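Local coordinates for protein histidine acid phosphatase (Hafnia alvei, PDB 4ARU) that belongs to branch 2 of the histidine phosphatase superfamily, whose members carry an RHG motif in the active site, at residues L16-V21 / G305-I310; L252-F257 / P327-P332; M260-Y265 / N309-S314. All coordinates share one frame; numbering follows the deposited sequence.

Contact 1 of 3, residues L16-V21 / G305-I310. With TLA (L(+)-tartaric acid), chain B.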
loop_
_atom_site.group_PDB
_atom_site.type_symbol
_atom_site.label_atom_id
_atom_site.label_comp_id
_atom_site.label_asym_id
_atom_site.label_seq_id
_atom_site.Cartn_x
_atom_site.Cartn_y
_atom_site.Cartn_z
ATOM N N LEU A 16 -5.752 -2.105 -6.432
ATOM C CA LEU A 16 -4.444 -2.525 -5.917
ATOM C C LEU A 16 -4.502 -2.264 -4.430
ATOM O O LEU A 16 -4.478 -1.113 -3.958
ATOM C CB LEU A 16 -3.289 -1.747 -6.597
ATOM C CG LEU A 16 -1.948 -2.064 -5.952
ATOM C CD1 LEU A 16 -1.548 -3.529 -6.120
ATOM C CD2 LEU A 16 -0.860 -1.204 -6.538
ATOM N N SER A 17 -4.675 -3.343 -3.673
ATOM C CA SER A 17 -4.933 -3.272 -2.256
ATOM C C SER A 17 -3.738 -3.704 -1.438
ATOM O O SER A 17 -3.117 -4.720 -1.751
ATOM C CB SER A 17 -6.079 -4.206 -1.885
ATOM O OG SER A 17 -6.482 -4.035 -0.543
ATOM N N ARG A 18 -3.456 -3.018 -0.338
ATOM C CA ARG A 18 -2.569 -3.602 0.671
ATOM C C ARG A 18 -3.309 -4.718 1.367
ATOM O O ARG A 18 -4.531 -4.670 1.544
ATOM C CB ARG A 18 -2.157 -2.565 1.676
ATOM C CG ARG A 18 -1.105 -3.007 2.691
ATOM C CD ARG A 18 -0.689 -1.870 3.600
ATOM N NE ARG A 18 0.270 -2.371 4.576
ATOM C CZ ARG A 18 0.440 -1.911 5.792
ATOM N NH1 ARG A 18 -0.198 -0.829 6.226
ATOM N NH2 ARG A 18 1.288 -2.521 6.610
ATOM N N HIS A 19 -2.575 -5.726 1.810
ATOM C CA HIS A 19 -3.163 -6.719 2.696
ATOM C C HIS A 19 -3.678 -6.132 3.995
ATOM O O HIS A 19 -3.455 -4.965 4.346
ATOM C CB HIS A 19 -2.121 -7.806 3.039
ATOM C CG HIS A 19 -0.892 -7.272 3.680
ATOM N ND1 HIS A 19 -0.837 -6.781 4.966
ATOM C CD2 HIS A 19 0.344 -7.104 3.157
ATOM C CE1 HIS A 19 0.384 -6.329 5.211
ATOM N NE2 HIS A 19 1.122 -6.538 4.132
ATOM N N GLY A 20 -4.411 -6.948 4.716
ATOM C CA GLY A 20 -4.957 -6.555 5.974
ATOM C C GLY A 20 -3.999 -6.551 7.158
ATOM O O GLY A 20 -2.820 -6.752 7.046
ATOM N N VAL A 21 -4.547 -6.251 8.317
ATOM C CA VAL A 21 -3.806 -6.154 9.574
ATOM C C VAL A 21 -3.058 -7.444 9.799
ATOM O O VAL A 21 -3.647 -8.521 9.791
ATOM C CB VAL A 21 -4.718 -5.828 10.760
ATOM C CG1 VAL A 21 -3.945 -5.838 12.060
ATOM C CG2 VAL A 21 -5.429 -4.498 10.569
ATOM N N GLY A 305 -1.592 -6.960 -2.599
ATOM C CA GLY A 305 -0.172 -6.709 -2.449
ATOM C C GLY A 305 0.202 -6.023 -1.134
ATOM O O GLY A 305 -0.370 -6.310 -0.063
ATOM N N HIS A 306 1.140 -5.080 -1.240
ATOM C CA HIS A 306 1.896 -4.550 -0.112
ATOM C C HIS A 306 1.898 -3.034 -0.173
ATOM O O HIS A 306 1.612 -2.421 -1.234
ATOM C CB HIS A 306 3.312 -5.035 -0.153
ATOM C CG HIS A 306 3.425 -6.526 -0.290
ATOM N ND1 HIS A 306 3.520 -7.378 0.795
ATOM C CD2 HIS A 306 3.384 -7.317 -1.387
ATOM C CE1 HIS A 306 3.583 -8.617 0.366
ATOM N NE2 HIS A 306 3.525 -8.613 -0.952
ATOM N N ASP A 307 2.139 -2.430 0.994
ATOM C CA ASP A 307 2.276 -0.972 1.022
ATOM C C ASP A 307 3.299 -0.453 0.032
ATOM O O ASP A 307 3.054 0.572 -0.639
ATOM C CB ASP A 307 2.536 -0.427 2.451
ATOM C CG ASP A 307 3.609 -1.157 3.242
ATOM O OD1 ASP A 307 4.535 -1.777 2.679
ATOM O OD2 ASP A 307 3.578 -1.001 4.517
ATOM N N THR A 308 4.416 -1.137 -0.111
ATOM C CA THR A 308 5.424 -0.696 -1.052
ATOM C C THR A 308 4.948 -0.642 -2.499
ATOM O O THR A 308 5.350 0.220 -3.254
ATOM C CB THR A 308 6.689 -1.545 -0.953
ATOM O OG1 THR A 308 6.364 -2.897 -1.252
ATOM C CG2 THR A 308 7.303 -1.505 0.443
ATOM N N ASN A 309 4.026 -1.533 -2.865
ATOM C CA ASN A 309 3.488 -1.583 -4.217
ATOM C C ASN A 309 2.637 -0.325 -4.480
ATOM O O ASN A 309 2.737 0.341 -5.541
ATOM C CB ASN A 309 2.618 -2.819 -4.458
ATOM C CG ASN A 309 3.324 -4.129 -4.256
ATOM O OD1 ASN A 309 2.878 -4.999 -3.520
ATOM N ND2 ASN A 309 4.438 -4.308 -4.955
ATOM N N ILE A 310 1.800 0.015 -3.519
ATOM C CA ILE A 310 0.974 1.216 -3.664
ATOM C C ILE A 310 1.898 2.441 -3.750
ATOM O O ILE A 310 1.684 3.352 -4.556
ATOM C CB ILE A 310 -0.059 1.357 -2.499
ATOM C CG1 ILE A 310 -1.131 0.268 -2.662
ATOM C CG2 ILE A 310 -0.673 2.749 -2.491
ATOM C CD1 ILE A 310 -2.130 0.205 -1.526
HETATM O O1 TLA B . 6.098 -7.520 2.605
HETATM O O11 TLA B . 7.124 -6.276 4.189
HETATM C C1 TLA B . 6.097 -6.720 3.593
HETATM C C2 TLA B . 4.772 -6.297 4.141
HETATM O O2 TLA B . 3.722 -6.940 3.432
HETATM C C3 TLA B . 4.638 -4.776 3.965
HETATM O O3 TLA B . 4.947 -4.352 2.648
HETATM C C4 TLA B . 3.253 -4.333 4.360
HETATM O O4 TLA B . 2.939 -4.443 5.581
HETATM O O41 TLA B . 2.448 -3.848 3.511
#
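Leu16 packs against Ile310 with the two side chains running past each other in opposite directions, CG of Leu16 4.1 Å from CG1 of Ile310. Ser17 contributes its carbonyl: Gly305 N donates to Ser17 O at 2.8 Å, and with the bond from His19 N to Gly305 O it pairs strand 9-18 in parallel with the end of strand 300-305, bridging Arg18 and Gly305. Arg18 extends from CG to NE and lies alongside Asp307, whose OD2 sits over one face of the guanidinium, 3.5 Å from Arg18 NH2; the oxygen is well off the guanidinium plane, a salt bridge by charge and not by a directed bond. Tartaric acid O4 lies at the guanidinium edge, 2.7 Å from Arg18 NH2, and NE donates to O41. Arg18 and His19 belong to the RHG signature of the histidine phosphatases, and His306-Asp307 form the HD pair of branch 2. His19 CG sits between the backbone N and the carbonyl carbon (chi1 58°), and ND1 donates in the ring plane to Gly20 O at 2.9 Å, which fixes the ring's rotation and leaves NE2 facing the ligand. His19 NE2 and His306 ND1 each lie 2.7 Å from TLA O2 and hydrogen-bond to it, their ring planes 80° apart. His306 NE2 hydrogen-bonds to Asp90, and Asp307 N, at the helix start, donates to TLA O41.

Contact 2 of 3, residues L252-F257 / P327-P332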
loop_
_atom_site.group_PDB
_atom_site.type_symbol
_atom_site.label_atom_id
_atom_site.label_comp_id
_atom_site.label_asym_id
_atom_site.label_seq_id
_atom_site.Cartn_x
_atom_site.Cartn_y
_atom_site.Cartn_z
ATOM N N LEU A 252 7.021 9.831 10.243
ATOM C CA LEU A 252 8.290 9.148 10.011
ATOM C C LEU A 252 8.114 7.983 9.061
ATOM O O LEU A 252 8.944 7.732 8.197
ATOM C CB LEU A 252 8.873 8.642 11.337
ATOM C CG LEU A 252 9.246 9.755 12.328
ATOM C CD1 LEU A 252 9.305 9.238 13.769
ATOM C CD2 LEU A 252 10.576 10.366 11.954
ATOM N N HIS A 253 7.019 7.243 9.224
ATOM C CA HIS A 253 6.749 6.128 8.352
ATOM C C HIS A 253 6.474 6.620 6.941
ATOM O O HIS A 253 6.998 6.058 5.988
ATOM C CB HIS A 253 5.548 5.388 8.937
ATOM C CG HIS A 253 5.045 4.276 8.076
ATOM N ND1 HIS A 253 5.644 3.036 8.033
ATOM C CD2 HIS A 253 3.971 4.203 7.260
ATOM C CE1 HIS A 253 4.985 2.254 7.200
ATOM N NE2 HIS A 253 3.958 2.933 6.729
ATOM N N ASN A 254 5.650 7.664 6.792
ATOM C CA ASN A 254 5.336 8.144 5.455
ATOM C C ASN A 254 6.566 8.720 4.769
ATOM O O ASN A 254 6.729 8.587 3.556
ATOM C CB ASN A 254 4.213 9.145 5.503
ATOM C CG ASN A 254 2.908 8.517 5.946
ATOM O OD1 ASN A 254 2.608 7.349 5.613
ATOM N ND2 ASN A 254 2.109 9.274 6.677
ATOM N N ALA A 255 7.489 9.269 5.546
ATOM C CA ALA A 255 8.720 9.802 4.975
ATOM C C ALA A 255 9.611 8.672 4.478
ATOM O O ALA A 255 10.190 8.746 3.397
ATOM C CB ALA A 255 9.431 10.663 5.983
ATOM N N GLN A 256 9.747 7.617 5.265
ATOM C CA GLN A 256 10.520 6.456 4.846
ATOM C C GLN A 256 9.975 5.900 3.545
ATOM O O GLN A 256 10.713 5.575 2.631
ATOM C CB GLN A 256 10.550 5.433 5.962
ATOM C CG GLN A 256 11.438 4.253 5.686
ATOM C CD GLN A 256 10.660 3.076 5.349
ATOM O OE1 GLN A 256 9.618 2.786 5.974
ATOM N NE2 GLN A 256 11.120 2.353 4.348
ATOM N N PHE A 257 8.651 5.834 3.427
ATOM C CA PHE A 257 8.021 5.341 2.213
ATOM C C PHE A 257 8.215 6.260 1.045
ATOM O O PHE A 257 8.424 5.777 -0.070
ATOM C CB PHE A 257 6.531 4.996 2.478
ATOM C CG PHE A 257 6.353 3.575 2.908
ATOM C CD1 PHE A 257 6.810 3.149 4.182
ATOM C CD2 PHE A 257 5.818 2.650 2.062
ATOM C CE1 PHE A 257 6.733 1.847 4.551
ATOM C CE2 PHE A 257 5.747 1.337 2.438
ATOM C CZ PHE A 257 6.202 0.936 3.682
ATOM N N PRO A 327 -3.615 8.257 9.654
ATOM C CA PRO A 327 -2.263 8.782 9.592
ATOM C C PRO A 327 -1.290 8.021 8.690
ATOM O O PRO A 327 -0.341 8.647 8.223
ATOM C CB PRO A 327 -1.807 8.772 11.037
ATOM C CG PRO A 327 -2.632 7.823 11.740
ATOM C CD PRO A 327 -3.933 7.716 10.990
ATOM N N ASP A 328 -1.521 6.757 8.426
ATOM C CA ASP A 328 -0.669 6.003 7.492
ATOM C C ASP A 328 -1.160 6.258 6.048
ATOM O O ASP A 328 -2.336 6.041 5.758
ATOM C CB ASP A 328 -0.812 4.520 7.847
ATOM C CG ASP A 328 0.118 3.590 7.041
ATOM O OD1 ASP A 328 0.830 4.056 6.101
ATOM O OD2 ASP A 328 0.115 2.374 7.371
ATOM N N ASN A 329 -0.312 6.722 5.144
ATOM C CA ASN A 329 -0.715 6.933 3.747
ATOM C C ASN A 329 -1.019 5.651 3.015
ATOM O O ASN A 329 -1.675 5.700 1.999
ATOM C CB ASN A 329 0.365 7.670 2.924
ATOM C CG ASN A 329 0.573 9.110 3.359
ATOM O OD1 ASN A 329 -0.264 9.685 4.033
ATOM N ND2 ASN A 329 1.725 9.670 3.028
ATOM N N THR A 330 -0.521 4.532 3.534
ATOM C CA THR A 330 -0.702 3.205 2.911
ATOM C C THR A 330 -1.221 2.249 3.978
ATOM O O THR A 330 -0.535 1.295 4.361
ATOM C CB THR A 330 0.598 2.697 2.243
ATOM O OG1 THR A 330 1.694 2.816 3.151
ATOM C CG2 THR A 330 0.919 3.503 0.951
ATOM N N PRO A 331 -2.443 2.453 4.485
ATOM C CA PRO A 331 -2.917 1.705 5.611
ATOM C C PRO A 331 -3.346 0.268 5.286
ATOM O O PRO A 331 -3.546 -0.069 4.137
ATOM C CB PRO A 331 -4.119 2.540 6.071
ATOM C CG PRO A 331 -4.680 3.013 4.788
ATOM C CD PRO A 331 -3.461 3.440 4.038
ATOM N N PRO A 332 -3.465 -0.580 6.289
ATOM C CA PRO A 332 -3.892 -1.971 6.056
ATOM C C PRO A 332 -5.263 -1.992 5.396
ATOM O O PRO A 332 -6.223 -1.327 5.858
ATOM C CB PRO A 332 -3.978 -2.571 7.458
ATOM C CG PRO A 332 -3.291 -1.628 8.391
ATOM C CD PRO A 332 -3.316 -0.277 7.736
HETATM O O HOH W 1 2.254 1.374 5.399
HETATM O O HOH W 2 3.049 5.357 3.484
HETATM O O HOH W 3 4.522 8.742 1.833
#
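A polar, partly buried contact joins helix 243-262 to the irregular segment 327-332, in the loop that leads into strand 335-342 of the histidine phosphatase fold's mixed sheet. Asn254 carries it by using both ends of its amide. Its ND2 donates to Pro327 O at 3.0 Å, with the acceptor close to the amide plane, while its OD1 accepts from Asn329 N, also at 3.0 Å and nearly straight at 169°. The Asn329 side chain lies flat against that of Asn254: the amide planes are 2° apart and stacked, with Asn329 ND2 3.4 Å from Asn254 CG. Within the loop Asp328 makes an Asx turn: Thr330 N donates to its OD1, meeting it from above the carboxylate plane. That oxygen also lies at the edge of the His253 ring, whose plane stands almost perpendicular to the carboxylate; His253 ND1 hydrogen-bonds to Ser218 on helix 213-229, and NE2 to a water in the ring plane that also bonds Thr330 OG1. Phe257, a turn further along the helix, lays CD1 over one face of this ring and takes Thr330 OG1 over a face of its own. A second water donates to Asn254 OD1 and hydrogen-bonds to Thr330 OG1. Another ties the helix backbone to the Asn329 side chain, donating to Asn254 O at 2.8 Å and accepting from Asn329 ND2 at 3.2 Å.

Contact 3 of 3, residues M260-Y265 / N309-S314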
loop_
_atom_site.group_PDB
_atom_site.type_symbol
_atom_site.label_atom_id
_atom_site.label_comp_id
_atom_site.label_asym_id
_atom_site.label_seq_id
_atom_site.Cartn_x
_atom_site.Cartn_y
_atom_site.Cartn_z
ATOM N N MET A 260 11.985 5.503 0.075
ATOM C CA MET A 260 12.398 4.146 -0.267
ATOM C C MET A 260 11.448 3.450 -1.241
ATOM O O MET A 260 11.796 2.424 -1.834
ATOM C CB MET A 260 12.583 3.348 1.026
ATOM C CG MET A 260 13.590 3.996 1.987
ATOM S SD MET A 260 15.155 4.574 1.310
ATOM C CE MET A 260 15.663 3.026 0.582
ATOM N N SER A 261 10.270 4.016 -1.439
ATOM C CA SER A 261 9.301 3.457 -2.366
ATOM C C SER A 261 8.723 4.425 -3.402
ATOM O O SER A 261 8.375 3.982 -4.512
ATOM C CB SER A 261 8.169 2.783 -1.605
ATOM O OG SER A 261 8.700 1.637 -0.905
ATOM N N ARG A 262 8.607 5.710 -3.103
ATOM C CA ARG A 262 8.083 6.658 -4.085
ATOM C C ARG A 262 9.109 7.250 -5.006
ATOM O O ARG A 262 8.806 7.595 -6.118
ATOM C CB ARG A 262 7.282 7.802 -3.424
ATOM C CG ARG A 262 6.088 7.339 -2.617
ATOM C CD ARG A 262 5.154 8.493 -2.217
ATOM N NE ARG A 262 4.554 9.057 -3.415
ATOM C CZ ARG A 262 4.951 10.156 -4.050
ATOM N NH1 ARG A 262 5.957 10.888 -3.638
ATOM N NH2 ARG A 262 4.387 10.491 -5.188
ATOM N N THR A 263 10.331 7.375 -4.535
ATOM C CA THR A 263 11.439 7.843 -5.389
ATOM C C THR A 263 11.366 7.251 -6.800
ATOM O O THR A 263 11.396 6.037 -6.899
ATOM C CB THR A 263 12.776 7.409 -4.771
ATOM O OG1 THR A 263 12.948 8.113 -3.545
ATOM C CG2 THR A 263 13.974 7.676 -5.710
ATOM N N PRO A 264 11.222 8.063 -7.854
ATOM C CA PRO A 264 10.877 7.484 -9.162
ATOM C C PRO A 264 11.829 6.368 -9.658
ATOM O O PRO A 264 11.364 5.362 -10.156
ATOM C CB PRO A 264 10.831 8.685 -10.087
ATOM C CG PRO A 264 10.276 9.745 -9.169
ATOM C CD PRO A 264 11.003 9.537 -7.860
ATOM N N TYR A 265 13.123 6.536 -9.485
ATOM C CA TYR A 265 14.062 5.497 -9.954
ATOM C C TYR A 265 13.760 4.156 -9.321
ATOM O O TYR A 265 13.767 3.102 -9.965
ATOM C CB TYR A 265 15.498 5.932 -9.673
ATOM C CG TYR A 265 16.541 4.974 -10.190
ATOM C CD1 TYR A 265 16.869 4.925 -11.529
ATOM C CD2 TYR A 265 17.166 4.092 -9.347
ATOM C CE1 TYR A 265 17.823 4.041 -11.990
ATOM C CE2 TYR A 265 18.109 3.209 -9.799
ATOM C CZ TYR A 265 18.418 3.184 -11.128
ATOM O OH TYR A 265 19.352 2.276 -11.573
ATOM N N ASN A 309 4.026 -1.533 -2.865
ATOM C CA ASN A 309 3.488 -1.583 -4.217
ATOM C C ASN A 309 2.637 -0.325 -4.480
ATOM O O ASN A 309 2.737 0.341 -5.541
ATOM C CB ASN A 309 2.618 -2.819 -4.458
ATOM C CG ASN A 309 3.324 -4.129 -4.256
ATOM O OD1 ASN A 309 2.878 -4.999 -3.520
ATOM N ND2 ASN A 309 4.438 -4.308 -4.955
ATOM N N ILE A 310 1.800 0.015 -3.519
ATOM C CA ILE A 310 0.974 1.216 -3.664
ATOM C C ILE A 310 1.898 2.441 -3.750
ATOM O O ILE A 310 1.684 3.352 -4.556
ATOM C CB ILE A 310 -0.059 1.357 -2.499
ATOM C CG1 ILE A 310 -1.131 0.268 -2.662
ATOM C CG2 ILE A 310 -0.673 2.749 -2.491
ATOM C CD1 ILE A 310 -2.130 0.205 -1.526
ATOM N N ALA A 311 2.916 2.486 -2.911
ATOM C CA ALA A 311 3.841 3.642 -2.921
ATOM C C ALA A 311 4.599 3.698 -4.229
ATOM O O ALA A 311 4.795 4.792 -4.795
ATOM C CB ALA A 311 4.781 3.577 -1.733
ATOM N N ASN A 312 5.015 2.551 -4.757
ATOM C CA ASN A 312 5.700 2.558 -6.046
ATOM C C ASN A 312 4.813 3.136 -7.159
ATOM O O ASN A 312 5.239 3.946 -7.957
ATOM C CB ASN A 312 6.086 1.142 -6.493
ATOM C CG ASN A 312 7.132 0.452 -5.618
ATOM O OD1 ASN A 312 7.179 -0.801 -5.635
ATOM N ND2 ASN A 312 8.002 1.174 -4.936
ATOM N N ILE A 313 3.569 2.694 -7.206
ATOM C CA ILE A 313 2.629 3.150 -8.241
ATOM C C ILE A 313 2.386 4.632 -8.067
ATOM O O ILE A 313 2.355 5.369 -9.051
ATOM C CB ILE A 313 1.326 2.332 -8.195
ATOM C CG1 ILE A 313 1.623 0.883 -8.592
ATOM C CG2 ILE A 313 0.227 2.994 -9.026
ATOM C CD1 ILE A 313 2.067 0.699 -9.992
ATOM N N SER A 314 2.250 5.076 -6.825
ATOM C CA SER A 314 2.084 6.510 -6.573
ATOM C C SER A 314 3.279 7.306 -7.085
ATOM O O SER A 314 3.099 8.351 -7.664
ATOM C CB SER A 314 1.745 6.723 -5.119
ATOM O OG SER A 314 2.848 6.785 -4.341
HETATM O O HOH W 4 9.977 -0.050 -2.967
#
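Arg262 and Ser261, at the C-terminal end of helix 243-262, meet helix 307-317 through Ala311, Asn312 and Ser314. The Arg262 chain bends at its third torsion (chi3 66°), which carries the guanidinium round to Ser314. There NE donates to Ser314 OG at 3.0 Å, the oxygen lying at the guanidinium edge and near its plane. Ser314 OG in turn donates to Ala311 O at 2.8 Å, one helical turn back, so the hydroxyl accepts from the arginine and donates to a backbone carbonyl. The aliphatic part of Arg262 rests on the same place, with CG 3.6 Å from Ala311 O, while NH1 forms a salt bridge with Asp258 on its own helix. Helix 243-262 ends here in a wider pi-type turn, and after Thr263 the chain starts helix 264-282; this junction packs beside the helix that follows strand 300-305 in the histidine phosphatase fold. Ser261 turns its CB onto that of Ala311, and the two carbons are pressed to 3.5 Å, a close fit. Its carbonyl takes a bond from Asn312 ND2 at 2.9 Å, on an oxygen lone pair and in the plane of the asparagine amide. Asn312 CA also points a C-H at Ser261 O. A water accepts from Asn312 ND2 and hydrogen-bonds to Ser261 OG, 3.0 Å from each.

The three contacts cluster about helix 307-317, their centres about 12 Å from one another. Contact 1 holds the tartaric acid, probably from the crystallisation liquor, at the RHG and HD motifs that mark the active site in this superfamily; the ligand also hydrogen-bonds to Arg22 and Arg94. Contact 2 backs it: Arg18 NH1 lies 2.8 Å from Thr330 O, a probable hydrogen bond, and also forms a salt bridge with Glu222. The Phe257 side chain is about 6 Å from the ligand, with its CZ 3.3 Å from Asp307 OD1. Contact 3 shares Asn309 and Ile310 with contact 1 and helix 243-262 with contact 2. Phe257 CD2 touches Ala311 CB at 4.0 Å.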